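Local atomic coordinates of hypoxanthine phosphoribosyltransferase (Bacillus anthracis, PDB entry 4QYI), a protein that probably transfers a phosphoribosyl group from phosphoribosyl pyrophosphate to hypoxanthine or guanine in purine salvage, as a magnesium-binding enzyme of the phosphoribosyltransferase family. Residues E101-S106 with L131-R136; I13-L18 with N168-A173; V97-D102 with L125-L130. All coordinates share one frame; numbering follows the deposited sequence. Where two conformers were deposited one is given.

Contact 1: E101-S106 with L131-R136; sequences EDIIDS and LDKPER. With MG (magnesium ion), chain F; PO4 (phosphate ion), chain H.
Asp-105 holds CG between its backbone N and carbonyl carbon (chi1 49°), and this sets its carboxylate alongside Arg-136. The carboxylate and guanidinium planes are stacked, 29° apart. Asp-105 OD2 lies 3.9 Å from Arg-136 NH2, a long salt bridge of charge alone, because no N-H points at the oxygen. The guanidinium has a second acid at NH1, Asp-152. Asp-105 OD1 accepts from Ser-106 N at 2.6 Å. Asp-105 N donates to phosphate O2 at 2.7 Å, and Gly-107 N and Thr-109 N grip the same ion. The ion probably comes from the crystallisation liquor. Its place is consistent with the 5'-phosphate pocket of this family.

A short parallel ladder joins the two segments. Leu-131 N bonds to Asp-102 O, Ile-104 N to Leu-131 O, and Lys-133 N to Ile-104 O. Ile-103 CG1 meets Leu-131 CD1 at 4.0 Å. Glu-101 OE2 and Asp-102 OD1 bind magnesium at 2.1 and 2.0 Å, and four waters complete the six ligands. Asp-102 N also donates to Glu-101 OE2.

Strand 103-104 is the end strand of its sheet within the chain. Strand 131-132 separates it from strand 145-149, and Leu-110 of helix 108-118 packs on Ile-104.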
loop_
_atom_site.group_PDB
_atom_site.type_symbol
_atom_site.label_atom_id
_atom_site.label_comp_id
_atom_site.label_asym_id
_atom_site.label_seq_id
_atom_site.Cartn_x
_atom_site.Cartn_y
_atom_site.Cartn_z
ATOM N N GLU A 101 4.614 -10.703 1.190
ATOM C CA GLU A 101 5.830 -10.069 1.649
ATOM C C GLU A 101 6.694 -9.618 0.512
ATOM O O GLU A 101 6.555 -10.074 -0.629
ATOM C CB GLU A 101 6.694 -11.033 2.474
ATOM C CG GLU A 101 6.429 -11.020 3.953
ATOM C CD GLU A 101 7.002 -9.783 4.656
ATOM O OE1 GLU A 101 7.041 -9.826 5.897
ATOM O OE2 GLU A 101 7.451 -8.791 4.013
ATOM N N ASP A 102 7.585 -8.690 0.833
ATOM C CA ASP A 102 8.561 -8.210 -0.124
ATOM C C ASP A 102 9.752 -9.156 -0.076
ATOM O O ASP A 102 10.312 -9.509 -1.099
ATOM C CB ASP A 102 9.005 -6.772 0.200
ATOM C CG ASP A 102 9.432 -6.590 1.653
ATOM O OD1 ASP A 102 8.941 -7.289 2.560
ATOM O OD2 ASP A 102 10.251 -5.694 1.899
ATOM N N ILE A 103 10.127 -9.575 1.131
ATOM C CA ILE A 103 11.292 -10.440 1.302
ATOM C C ILE A 103 11.144 -11.455 2.401
ATOM O O ILE A 103 10.535 -11.175 3.431
ATOM C CB ILE A 103 12.524 -9.609 1.726
ATOM C CG1 ILE A 103 12.851 -8.567 0.667
ATOM C CG2 ILE A 103 13.751 -10.508 1.953
ATOM C CD1 ILE A 103 13.831 -7.510 1.132
ATOM N N ILE A 104 11.699 -12.639 2.183
ATOM C CA ILE A 104 11.721 -13.652 3.206
ATOM C C ILE A 104 13.164 -14.095 3.240
ATOM O O ILE A 104 13.697 -14.496 2.217
ATOM C CB ILE A 104 10.862 -14.876 2.893
ATOM C CG1 ILE A 104 9.395 -14.490 2.766
ATOM C CG2 ILE A 104 11.026 -15.910 3.996
ATOM C CD1 ILE A 104 8.520 -15.694 2.505
ATOM N N ASP A 105 13.810 -13.977 4.388
ATOM C CA ASP A 105 15.201 -14.408 4.519
ATOM C C ASP A 105 15.360 -15.480 5.600
ATOM O O ASP A 105 15.439 -16.673 5.291
ATOM C CB ASP A 105 16.182 -13.215 4.631
ATOM C CG ASP A 105 15.772 -12.162 5.657
ATOM O OD1 ASP A 105 15.163 -12.481 6.697
ATOM O OD2 ASP A 105 16.128 -10.991 5.422
ATOM N N SER A 106 15.361 -15.087 6.859
ATOM C CA SER A 106 15.493 -16.074 7.909
ATOM C C SER A 106 14.178 -16.837 8.067
ATOM O O SER A 106 14.175 -18.002 8.500
ATOM C CB SER A 106 15.829 -15.389 9.221
ATOM O OG SER A 106 14.695 -14.701 9.698
ATOM N N LEU A 131 10.722 -11.545 -3.158
ATOM C CA LEU A 131 12.109 -11.994 -3.106
ATOM C C LEU A 131 12.316 -13.022 -2.009
ATOM O O LEU A 131 11.714 -12.914 -0.940
ATOM C CB LEU A 131 13.009 -10.802 -2.842
ATOM C CG LEU A 131 12.796 -9.579 -3.746
ATOM C CD1 LEU A 131 13.634 -8.413 -3.231
ATOM C CD2 LEU A 131 13.097 -9.866 -5.204
ATOM N N ASP A 132 13.156 -14.022 -2.283
ATOM C CA ASP A 132 13.437 -15.090 -1.337
ATOM C C ASP A 132 14.955 -15.295 -1.244
ATOM O O ASP A 132 15.677 -15.219 -2.255
ATOM C CB ASP A 132 12.739 -16.396 -1.778
ATOM C CG ASP A 132 12.657 -17.447 -0.660
ATOM O OD1 ASP A 132 12.775 -17.067 0.519
ATOM O OD2 ASP A 132 12.390 -18.643 -0.952
ATOM N N LYS A 133 15.422 -15.546 -0.027
ATOM C CA LYS A 133 16.835 -15.797 0.254
ATOM C C LYS A 133 16.841 -17.041 1.122
ATOM O O LYS A 133 17.022 -16.939 2.328
ATOM C CB LYS A 133 17.474 -14.606 1.006
ATOM C CG LYS A 133 17.451 -13.290 0.196
ATOM C CD LYS A 133 17.648 -11.862 0.774
ATOM C CE LYS A 133 19.017 -11.314 1.174
ATOM N NZ LYS A 133 18.887 -9.874 1.595
ATOM N N PRO A 134 16.605 -18.219 0.514
ATOM C CA PRO A 134 16.523 -19.470 1.270
ATOM C C PRO A 134 17.811 -19.863 1.966
ATOM O O PRO A 134 17.755 -20.686 2.870
ATOM C CB PRO A 134 16.142 -20.523 0.213
ATOM C CG PRO A 134 15.764 -19.769 -1.005
ATOM C CD PRO A 134 16.442 -18.437 -0.928
ATOM N N GLU A 135 18.943 -19.285 1.556
ATOM C CA GLU A 135 20.235 -19.585 2.175
ATOM C C GLU A 135 20.322 -18.918 3.536
ATOM O O GLU A 135 21.196 -19.226 4.338
ATOM C CB GLU A 135 21.400 -19.076 1.322
ATOM C CG GLU A 135 21.381 -19.546 -0.122
ATOM C CD GLU A 135 20.266 -18.914 -0.953
ATOM O OE1 GLU A 135 19.523 -18.040 -0.454
ATOM O OE2 GLU A 135 20.121 -19.282 -2.131
ATOM N N ARG A 136 19.412 -17.990 3.796
ATOM C CA ARG A 136 19.404 -17.283 5.065
ATOM C C ARG A 136 18.405 -17.861 6.067
ATOM O O ARG A 136 18.277 -17.336 7.176
ATOM C CB ARG A 136 19.107 -15.799 4.820
ATOM C CG ARG A 136 20.221 -15.002 4.149
ATOM C CD ARG A 136 21.229 -14.484 5.164
ATOM N NE ARG A 136 20.571 -13.674 6.195
ATOM C CZ ARG A 136 20.167 -12.412 6.045
ATOM N NH1 ARG A 136 20.328 -11.782 4.893
ATOM N NH2 ARG A 136 19.572 -11.778 7.050
HETATM MG MG MG F . 8.491 -7.026 4.475
HETATM P P PO4 H . 11.336 -12.888 7.603
HETATM O O1 PO4 H . 11.063 -11.430 7.385
HETATM O O2 PO4 H . 12.328 -13.356 6.571
HETATM O O3 PO4 H . 11.963 -13.194 8.945
HETATM O O4 PO4 H . 10.043 -13.630 7.529
HETATM O O HOH W 1 9.846 -5.471 4.715
HETATM O O HOH W 2 10.097 -8.673 4.623
HETATM O O HOH W 3 8.088 -7.752 6.517
HETATM O O HOH W 4 6.996 -5.977 4.523
#

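Contact 2: I13-L18 with N168-A173; sequences ISEEQL and NLPFIA
Ile-13 and Ile-172 pair across two strands, antiparallel and hydrogen-bonded. Ile-13 N donates to Ile-172 O at 3.1 Å, and Ile-172 N returns a bond to Ile-13 O at 3.0 Å. The two side chains leave the same face of the sheet, with CB of Ile-13 and CB of Ile-172 4.2 Å apart. Leu-18 reaches in from the first turn of the helix. Its CD1 touches Pro-170 O at 3.6 Å and also meets Phe-171 CA and Ile-172 CG1.

Glu-15 runs out extended, with CG anti to the backbone N (chi1 178°). Its stem passes Pro-170 O, and OE1 comes to 3.8 Å from Pro-170 CB. This is contact of carbon with a carboxylate, not a polar bond. Phe-171 touches Ile-13 O through CB, while its ring leads away. Leu-169 CB lies over one ring face and Ala-173 CB is at the ring edge.

Behind this shell, a capping box fixes the start of helix 15-32. Ser-14 OG accepts from Gln-17 N at 3.0 Å, and Gln-17 OE1 accepts from Ser-14 N at 2.8 Å. The box caps the helix right after the strand residue Ile-13.

The pair joins strand 8-13 to strand 172-175, which is the middle strand of a three-stranded antiparallel sheet with 155-156 on its other side. This small sheet, beside the core sheet, is consistent with the hood subdomain of the family. Phe-148 of strand 145-149 packs on Ile-13 and Leu-18. Leu-131 of strand 131-132 packs on Ile-13 and Ile-172.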
loop_
_atom_site.group_PDB
_atom_site.type_symbol
_atom_site.label_atom_id
_atom_site.label_comp_id
_atom_site.label_asym_id
_atom_site.label_seq_id
_atom_site.Cartn_x
_atom_site.Cartn_y
_atom_site.Cartn_z
ATOM N N ILE A 13 16.833 -6.129 -10.800
ATOM C CA ILE A 13 15.652 -6.671 -11.447
ATOM C C ILE A 13 14.947 -5.479 -12.047
ATOM O O ILE A 13 14.580 -4.553 -11.341
ATOM C CB ILE A 13 14.710 -7.370 -10.451
ATOM C CG1 ILE A 13 15.495 -8.357 -9.583
ATOM C CG2 ILE A 13 13.601 -8.087 -11.202
ATOM C CD1 ILE A 13 14.652 -9.043 -8.531
ATOM N N SER A 14 14.752 -5.493 -13.358
ATOM C CA SER A 14 14.160 -4.355 -14.026
ATOM C C SER A 14 12.671 -4.235 -13.802
ATOM O O SER A 14 12.003 -5.164 -13.379
ATOM C CB SER A 14 14.403 -4.455 -15.535
ATOM O OG SER A 14 13.627 -5.495 -16.100
ATOM N N GLU A 15 12.164 -3.057 -14.123
ATOM C CA GLU A 15 10.755 -2.766 -14.047
ATOM C C GLU A 15 9.962 -3.800 -14.860
ATOM O O GLU A 15 8.976 -4.360 -14.385
ATOM C CB GLU A 15 10.533 -1.356 -14.596
ATOM C CG GLU A 15 9.091 -0.901 -14.647
ATOM C CD GLU A 15 8.963 0.543 -15.111
ATOM O OE1 GLU A 15 9.992 1.232 -15.304
ATOM O OE2 GLU A 15 7.818 1.005 -15.255
ATOM N N GLU A 16 10.410 -4.067 -16.083
ATOM C CA GLU A 16 9.715 -5.012 -16.954
ATOM C C GLU A 16 9.777 -6.459 -16.412
ATOM O O GLU A 16 8.815 -7.212 -16.522
ATOM C CB GLU A 16 10.263 -4.870 -18.386
ATOM C CG GLU A 16 9.527 -5.612 -19.473
ATOM C CD GLU A 16 9.861 -7.089 -19.608
ATOM O OE1 GLU A 16 10.611 -7.645 -18.779
ATOM O OE2 GLU A 16 9.382 -7.703 -20.586
ATOM N N GLN A 17 10.914 -6.857 -15.858
ATOM C CA GLN A 17 11.014 -8.189 -15.265
ATOM C C GLN A 17 10.041 -8.321 -14.093
ATOM O O GLN A 17 9.422 -9.362 -13.903
ATOM C CB GLN A 17 12.413 -8.444 -14.747
ATOM C CG GLN A 17 13.433 -8.745 -15.808
ATOM C CD GLN A 17 14.782 -8.875 -15.140
ATOM O OE1 GLN A 17 15.365 -7.890 -14.708
ATOM N NE2 GLN A 17 15.251 -10.102 -14.984
ATOM N N LEU A 18 9.927 -7.262 -13.302
ATOM C CA LEU A 18 9.020 -7.282 -12.166
ATOM C C LEU A 18 7.593 -7.436 -12.641
ATOM O O LEU A 18 6.871 -8.273 -12.123
ATOM C CB LEU A 18 9.152 -6.015 -11.336
ATOM C CG LEU A 18 10.448 -5.928 -10.556
ATOM C CD1 LEU A 18 10.728 -4.524 -10.043
ATOM C CD2 LEU A 18 10.370 -6.919 -9.414
ATOM N N ASN A 168 10.400 4.289 -3.865
ATOM C CA ASN A 168 9.732 4.693 -5.080
ATOM C C ASN A 168 10.401 4.311 -6.394
ATOM O O ASN A 168 9.885 4.656 -7.447
ATOM C CB ASN A 168 9.501 6.194 -5.072
ATOM C CG ASN A 168 10.786 6.971 -5.069
ATOM O OD1 ASN A 168 11.766 6.580 -4.439
ATOM N ND2 ASN A 168 10.796 8.075 -5.787
ATOM N N LEU A 169 11.521 3.596 -6.351
ATOM C CA LEU A 169 12.123 3.156 -7.600
ATOM C C LEU A 169 11.212 2.115 -8.254
ATOM O O LEU A 169 10.670 1.260 -7.571
ATOM C CB LEU A 169 13.493 2.524 -7.368
ATOM C CG LEU A 169 14.512 3.387 -6.633
ATOM C CD1 LEU A 169 15.825 2.636 -6.495
ATOM C CD2 LEU A 169 14.741 4.711 -7.347
ATOM N N PRO A 170 11.037 2.179 -9.585
ATOM C CA PRO A 170 10.187 1.190 -10.249
ATOM C C PRO A 170 10.880 -0.143 -10.530
ATOM O O PRO A 170 10.266 -1.067 -11.082
ATOM C CB PRO A 170 9.810 1.885 -11.549
ATOM C CG PRO A 170 10.966 2.788 -11.839
ATOM C CD PRO A 170 11.424 3.278 -10.492
ATOM N N PHE A 171 12.145 -0.240 -10.131
ATOM C CA PHE A 171 12.967 -1.432 -10.308
ATOM C C PHE A 171 13.643 -1.729 -8.971
ATOM O O PHE A 171 13.552 -0.927 -8.038
ATOM C CB PHE A 171 14.043 -1.169 -11.391
ATOM C CG PHE A 171 14.858 0.062 -11.123
ATOM C CD1 PHE A 171 15.967 0.017 -10.282
ATOM C CD2 PHE A 171 14.504 1.276 -11.695
ATOM C CE1 PHE A 171 16.706 1.163 -10.014
ATOM C CE2 PHE A 171 15.244 2.417 -11.454
ATOM C CZ PHE A 171 16.340 2.366 -10.607
ATOM N N ILE A 172 14.310 -2.878 -8.887
ATOM C CA ILE A 172 15.055 -3.276 -7.701
ATOM C C ILE A 172 16.547 -3.130 -8.001
ATOM O O ILE A 172 17.033 -3.577 -9.041
ATOM C CB ILE A 172 14.685 -4.693 -7.246
ATOM C CG1 ILE A 172 13.219 -4.655 -6.736
ATOM C CG2 ILE A 172 15.629 -5.187 -6.159
ATOM C CD1 ILE A 172 12.690 -5.850 -5.994
ATOM N N ALA A 173 17.268 -2.492 -7.080
ATOM C CA ALA A 173 18.692 -2.248 -7.251
ATOM C C ALA A 173 19.532 -2.583 -6.042
ATOM O O ALA A 173 19.037 -2.625 -4.924
ATOM C CB ALA A 173 18.906 -0.782 -7.577
#

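Contact 3: V97-D102 with L125-L130; sequences VIVVED and LKFCTL. With MG (magnesium ion), chain F.
Strands 97-101 and 125-129 are parallel neighbours in the central sheet of the phosphoribosyltransferase fold, linked through helix 108-118 as in a beta-alpha-beta crossover. Val-97 pairs with Leu-125, and the register holds through Glu-101 and Thr-129. The strand axes approach to 4.6 Å, with 25° between their directions. Five backbone hydrogen bonds zip them together, beginning with Lys-126 N to Val-97 O. At the other end, the bond from Leu-130 N to Glu-101 O is longer, 3.1 Å, and bends to 151° at the hydrogen. It falls where both segments turn a corner, at Asp-102 and Leu-130.

On one face, Leu-125 CD1 touches both Val-97 CG1 (3.6 Å) and Val-99 CG2 (3.7 Å). Phe-127 stands beside Val-99, pointing the same way, and its CD1 meets Val-99 CB at 3.6 Å. Leu-110 of helix 108-118 also touches this ring, and Phe-117 of that helix touches Val-99. On the other face, CG2 of Ile-98, anti to the backbone N, is the branch that reaches Cys-128 CB, at 3.7 Å. Phe-50 of helix 48-55 packs on Val-100, Cys-128 and Leu-130.

Thr-129 OG1 is anti to its backbone N (chi1 -174°) and lies 3.4 Å from Asp-102 O. Its hydrogen-bond partner is Leu-131 O.

The packing is largely apolar on both faces, and the backbone bonding is regular. The magnesium ligands, Glu-101 OE2 and Asp-102 OD1, come at the C-terminal end of this pairing. Ladder bonds at both N and O of Glu-101 fix its backbone right beside the metal.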
loop_
_atom_site.group_PDB
_atom_site.type_symbol
_atom_site.label_atom_id
_atom_site.label_comp_id
_atom_site.label_asym_id
_atom_site.label_seq_id
_atom_site.Cartn_x
_atom_site.Cartn_y
_atom_site.Cartn_z
ATOM N N VAL A 97 -6.375 -17.468 2.669
ATOM C CA VAL A 97 -5.522 -16.325 2.938
ATOM C C VAL A 97 -4.145 -16.426 2.299
ATOM O O VAL A 97 -3.461 -17.458 2.390
ATOM C CB VAL A 97 -5.290 -16.186 4.455
ATOM C CG1 VAL A 97 -4.435 -14.970 4.762
ATOM C CG2 VAL A 97 -6.610 -16.107 5.203
ATOM N N ILE A 98 -3.744 -15.350 1.639
ATOM C CA ILE A 98 -2.397 -15.272 1.095
ATOM C C ILE A 98 -1.704 -14.096 1.766
ATOM O O ILE A 98 -2.157 -12.954 1.660
ATOM C CB ILE A 98 -2.370 -15.106 -0.413
ATOM C CG1 ILE A 98 -3.051 -16.320 -1.037
ATOM C CG2 ILE A 98 -0.919 -14.997 -0.883
ATOM C CD1 ILE A 98 -3.224 -16.213 -2.501
ATOM N N VAL A 99 -0.591 -14.377 2.422
ATOM C CA VAL A 99 0.176 -13.335 3.107
ATOM C C VAL A 99 1.269 -12.925 2.145
ATOM O O VAL A 99 2.057 -13.761 1.678
ATOM C CB VAL A 99 0.764 -13.838 4.423
ATOM C CG1 VAL A 99 1.567 -12.747 5.129
ATOM C CG2 VAL A 99 -0.356 -14.328 5.315
ATOM N N VAL A 100 1.313 -11.629 1.879
ATOM C CA VAL A 100 2.240 -11.062 0.904
ATOM C C VAL A 100 3.397 -10.295 1.535
ATOM O O VAL A 100 3.181 -9.401 2.334
ATOM C CB VAL A 100 1.448 -10.169 -0.074
ATOM C CG1 VAL A 100 2.361 -9.426 -1.028
ATOM C CG2 VAL A 100 0.461 -11.010 -0.860
ATOM N N GLU A 101 4.614 -10.703 1.190
ATOM C CA GLU A 101 5.830 -10.069 1.649
ATOM C C GLU A 101 6.694 -9.618 0.512
ATOM O O GLU A 101 6.555 -10.074 -0.629
ATOM C CB GLU A 101 6.694 -11.033 2.474
ATOM C CG GLU A 101 6.429 -11.020 3.953
ATOM C CD GLU A 101 7.002 -9.783 4.656
ATOM O OE1 GLU A 101 7.041 -9.826 5.897
ATOM O OE2 GLU A 101 7.451 -8.791 4.013
ATOM N N ASP A 102 7.585 -8.690 0.833
ATOM C CA ASP A 102 8.561 -8.210 -0.124
ATOM C C ASP A 102 9.752 -9.156 -0.076
ATOM O O ASP A 102 10.312 -9.509 -1.099
ATOM C CB ASP A 102 9.005 -6.772 0.200
ATOM C CG ASP A 102 9.432 -6.590 1.653
ATOM O OD1 ASP A 102 8.941 -7.289 2.560
ATOM O OD2 ASP A 102 10.251 -5.694 1.899
ATOM N N LEU A 125 -3.851 -20.984 4.320
ATOM C CA LEU A 125 -2.924 -19.895 4.577
ATOM C C LEU A 125 -1.641 -20.153 3.836
ATOM O O LEU A 125 -0.922 -21.097 4.129
ATOM C CB LEU A 125 -2.624 -19.824 6.067
ATOM C CG LEU A 125 -1.662 -18.715 6.536
ATOM C CD1 LEU A 125 -2.290 -17.350 6.399
ATOM C CD2 LEU A 125 -1.292 -18.973 7.984
ATOM N N LYS A 126 -1.358 -19.314 2.852
ATOM C CA LYS A 126 -0.153 -19.482 2.052
ATOM C C LYS A 126 0.645 -18.204 2.069
ATOM O O LYS A 126 0.107 -17.146 2.379
ATOM C CB LYS A 126 -0.534 -19.820 0.618
ATOM C CG LYS A 126 -1.389 -21.074 0.479
ATOM C CD LYS A 126 -0.689 -22.331 0.971
ATOM C CE LYS A 126 -1.567 -23.564 0.814
ATOM N NZ LYS A 126 -0.822 -24.780 1.234
ATOM N N PHE A 127 1.924 -18.315 1.718
ATOM C CA PHE A 127 2.823 -17.171 1.664
ATOM C C PHE A 127 3.311 -16.880 0.253
ATOM O O PHE A 127 3.653 -17.799 -0.493
ATOM C CB PHE A 127 3.994 -17.397 2.618
ATOM C CG PHE A 127 3.535 -17.515 4.021
ATOM C CD1 PHE A 127 3.330 -16.383 4.771
ATOM C CD2 PHE A 127 3.186 -18.745 4.541
ATOM C CE1 PHE A 127 2.843 -16.475 6.045
ATOM C CE2 PHE A 127 2.705 -18.850 5.820
ATOM C CZ PHE A 127 2.532 -17.709 6.577
ATOM N N CYS A 128 3.335 -15.590 -0.067
ATOM C CA CYS A 128 3.768 -15.090 -1.351
ATOM C C CYS A 128 4.799 -13.994 -1.147
ATOM O O CYS A 128 4.485 -12.960 -0.567
ATOM C CB CYS A 128 2.563 -14.516 -2.103
ATOM S SG CYS A 128 2.985 -13.761 -3.696
ATOM N N THR A 129 6.020 -14.207 -1.628
ATOM C CA THR A 129 7.051 -13.196 -1.476
ATOM C C THR A 129 7.639 -12.835 -2.820
ATOM O O THR A 129 7.767 -13.671 -3.706
ATOM C CB THR A 129 8.185 -13.656 -0.522
ATOM O OG1 THR A 129 9.114 -12.583 -0.289
ATOM C CG2 THR A 129 8.925 -14.843 -1.094
ATOM N N LEU A 130 7.989 -11.566 -2.962
ATOM C CA LEU A 130 8.585 -11.092 -4.183
ATOM C C LEU A 130 9.987 -11.649 -4.270
ATOM O O LEU A 130 10.390 -12.162 -5.316
ATOM C CB LEU A 130 8.675 -9.566 -4.193
ATOM C CG LEU A 130 9.319 -8.969 -5.453
ATOM C CD1 LEU A 130 8.524 -9.317 -6.696
ATOM C CD2 LEU A 130 9.424 -7.462 -5.327
HETATM MG MG MG F . 8.491 -7.026 4.475
HETATM O O HOH W 1 9.846 -5.471 4.715
HETATM O O HOH W 2 10.097 -8.673 4.623
HETATM O O HOH W 3 8.088 -7.752 6.517
HETATM O O HOH W 4 6.996 -5.977 4.523
#

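From the N terminus, residues 13-18 come first and meet 168-173, so contact 2 closes the widest loop, almost the whole chain. Contacts 1 and 3 nest inside it. Their two loops overlap: both start from the same stretch, sharing Glu-101 and Asp-102, and contact 3 closes at 125-130, just before contact 1 at 131-136. Strands 96-101 and 103-104 follow each other, as do 124-129 and 131-132, so contact 1 continues the pairing of contact 3 beyond the corners. Contact 2 brings the two ends of the chain together in the small antiparallel sheet, and its side chains pack against the core. Ile-13 CD1 packs on Leu-131 CD2 of contact 1, and Ile-172 CD1 on Leu-130 CD2 of contact 3.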